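PDB 5T8V: sister chromatid cohesion protein from Chaetomium thermophilum, which probably loads cohesin onto chromatin, this chain being the C-terminal, HEAT-repeat part of the Scc2/Nipped-B family loader. Local coordinates for residues 355-360 / 558-563. Sequence-based numbering, arbitrary orientation.
Sequences SQHSTA and RDQELG
Helix-to-helix packing within the helical-repeat array of the loader brings His357 and Ala360, at the start of helix 357-391, against Asp559 and Gly563 of helix 556-574. Asp559 CB lies over the centre of one face of the His357 ring, 3.5 Å from the ring centroid and only 5° off the ring normal, a CH-pi contact. His357 CB points toward helix 556-574, and CG stands between the backbone N and the carbonyl carbon (chi1 42°). ND1 is hydrogen-bonded to Tyr548 of helix 527-550, so a histidine suits this place by offering both a flat face and a polar edge; an alanine here would probably leave the Tyr548 hydroxyl without this partner and a gap over Asp559 CB. Asp559 turns its carboxylate to its own neighbour: Arg558 NE and NH2, the latter at 3.0 Å, both grip Asp559 OD1 side-on, and Arg558 also pairs with Asp553. One turn on, glycine, with no side chain, suits a place where Gly563 CA comes within 4.0 Å of His357 CA, and Ala360 CB lies 3.7 Å from Gly563 O. Helices packed in this way, with glycine and alanine at the close approach, belong to the HEAT-repeat alpha-solenoid.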
loop_
_atom_site.group_PDB
_atom_site.type_symbol
_atom_site.label_atom_id
_atom_site.label_comp_id
_atom_site.label_asym_id
_atom_site.label_seq_id
_atom_site.Cartn_x
_atom_site.Cartn_y
_atom_site.Cartn_z
ATOM N N SER A 355 -34.021 44.593 -10.777
ATOM C CA SER A 355 -35.388 44.188 -11.087
ATOM C C SER A 355 -35.444 43.218 -12.260
ATOM O O SER A 355 -36.208 42.246 -12.223
ATOM C CB SER A 355 -36.247 45.418 -11.389
ATOM O OG SER A 355 -35.692 46.185 -12.442
ATOM N N GLN A 356 -34.656 43.461 -13.301
ATOM C CA GLN A 356 -34.546 42.548 -14.439
ATOM C C GLN A 356 -33.309 41.669 -14.301
ATOM O O GLN A 356 -32.509 41.518 -15.224
ATOM C CB GLN A 356 -34.516 43.337 -15.740
ATOM C CG GLN A 356 -35.494 44.502 -15.774
ATOM C CD GLN A 356 -35.634 45.111 -17.155
ATOM O OE1 GLN A 356 -35.401 46.304 -17.346
ATOM N NE2 GLN A 356 -36.023 44.293 -18.127
ATOM N N HIS A 357 -33.156 41.080 -13.113
ATOM C CA HIS A 357 -31.941 40.337 -12.785
ATOM C C HIS A 357 -31.615 39.281 -13.833
ATOM O O HIS A 357 -30.441 39.037 -14.131
ATOM C CB HIS A 357 -32.080 39.699 -11.400
ATOM C CG HIS A 357 -33.428 39.099 -11.140
ATOM N ND1 HIS A 357 -33.791 37.853 -11.600
ATOM C CD2 HIS A 357 -34.502 39.582 -10.472
ATOM C CE1 HIS A 357 -35.030 37.592 -11.224
ATOM N NE2 HIS A 357 -35.485 38.625 -10.538
ATOM N N SER A 358 -32.636 38.640 -14.403
ATOM C CA SER A 358 -32.390 37.624 -15.422
ATOM C C SER A 358 -31.606 38.207 -16.592
ATOM O O SER A 358 -30.629 37.612 -17.066
ATOM C CB SER A 358 -33.718 37.035 -15.899
ATOM O OG SER A 358 -33.517 36.092 -16.935
ATOM N N THR A 359 -32.016 39.385 -17.066
ATOM C CA THR A 359 -31.345 39.999 -18.205
ATOM C C THR A 359 -29.928 40.425 -17.845
ATOM O O THR A 359 -29.004 40.265 -18.650
ATOM C CB THR A 359 -32.149 41.195 -18.707
ATOM O OG1 THR A 359 -33.504 40.797 -18.945
ATOM C CG2 THR A 359 -31.549 41.736 -19.999
ATOM N N ALA A 360 -29.738 40.977 -16.646
ATOM C CA ALA A 360 -28.392 41.319 -16.197
ATOM C C ALA A 360 -27.493 40.090 -16.209
ATOM O O ALA A 360 -26.357 40.134 -16.699
ATOM C CB ALA A 360 -28.454 41.935 -14.798
ATOM N N ARG A 558 -32.569 37.466 -3.201
ATOM C CA ARG A 558 -31.365 36.821 -3.714
ATOM C C ARG A 558 -31.156 37.155 -5.186
ATOM O O ARG A 558 -30.062 37.559 -5.599
ATOM C CB ARG A 558 -31.468 35.308 -3.515
ATOM C CG ARG A 558 -30.260 34.513 -4.001
ATOM C CD ARG A 558 -30.632 33.061 -4.241
ATOM N NE ARG A 558 -31.635 32.932 -5.296
ATOM C CZ ARG A 558 -32.375 31.848 -5.507
ATOM N NH1 ARG A 558 -32.237 30.779 -4.731
ATOM N NH2 ARG A 558 -33.261 31.835 -6.494
ATOM N N ASP A 559 -32.205 36.997 -5.994
ATOM C CA ASP A 559 -32.086 37.251 -7.426
ATOM C C ASP A 559 -31.763 38.712 -7.705
ATOM O O ASP A 559 -31.010 39.022 -8.633
ATOM C CB ASP A 559 -33.375 36.845 -8.136
ATOM C CG ASP A 559 -33.733 35.396 -7.903
ATOM O OD1 ASP A 559 -32.806 34.572 -7.745
ATOM O OD2 ASP A 559 -34.942 35.080 -7.875
ATOM N N GLN A 560 -32.330 39.628 -6.917
ATOM C CA GLN A 560 -32.052 41.045 -7.126
ATOM C C GLN A 560 -30.591 41.362 -6.826
ATOM O O GLN A 560 -29.907 42.015 -7.626
ATOM C CB GLN A 560 -32.985 41.893 -6.263
ATOM C CG GLN A 560 -34.459 41.671 -6.571
ATOM C CD GLN A 560 -35.350 42.742 -5.980
ATOM O OE1 GLN A 560 -35.051 43.303 -4.925
ATOM N NE2 GLN A 560 -36.448 43.037 -6.662
ATOM N N GLU A 561 -30.093 40.899 -5.677
ATOM C CA GLU A 561 -28.676 41.065 -5.370
ATOM C C GLU A 561 -27.805 40.484 -6.477
ATOM O O GLU A 561 -26.812 41.099 -6.885
ATOM C CB GLU A 561 -28.350 40.407 -4.028
ATOM C CG GLU A 561 -26.881 40.464 -3.639
ATOM C CD GLU A 561 -26.373 41.883 -3.472
ATOM O OE1 GLU A 561 -27.208 42.807 -3.380
ATOM O OE2 GLU A 561 -25.139 42.074 -3.433
ATOM N N LEU A 562 -28.163 39.298 -6.978
ATOM C CA LEU A 562 -27.396 38.698 -8.064
ATOM C C LEU A 562 -27.446 39.553 -9.322
ATOM O O LEU A 562 -26.474 39.590 -10.084
ATOM C CB LEU A 562 -27.912 37.288 -8.354
ATOM C CG LEU A 562 -27.520 36.224 -7.328
ATOM C CD1 LEU A 562 -28.334 34.959 -7.533
ATOM C CD2 LEU A 562 -26.032 35.919 -7.417
ATOM N N GLY A 563 -28.561 40.247 -9.559
ATOM C CA GLY A 563 -28.625 41.159 -10.689
ATOM C C GLY A 563 -27.707 42.352 -10.514
ATOM O O GLY A 563 -27.029 42.773 -11.458
#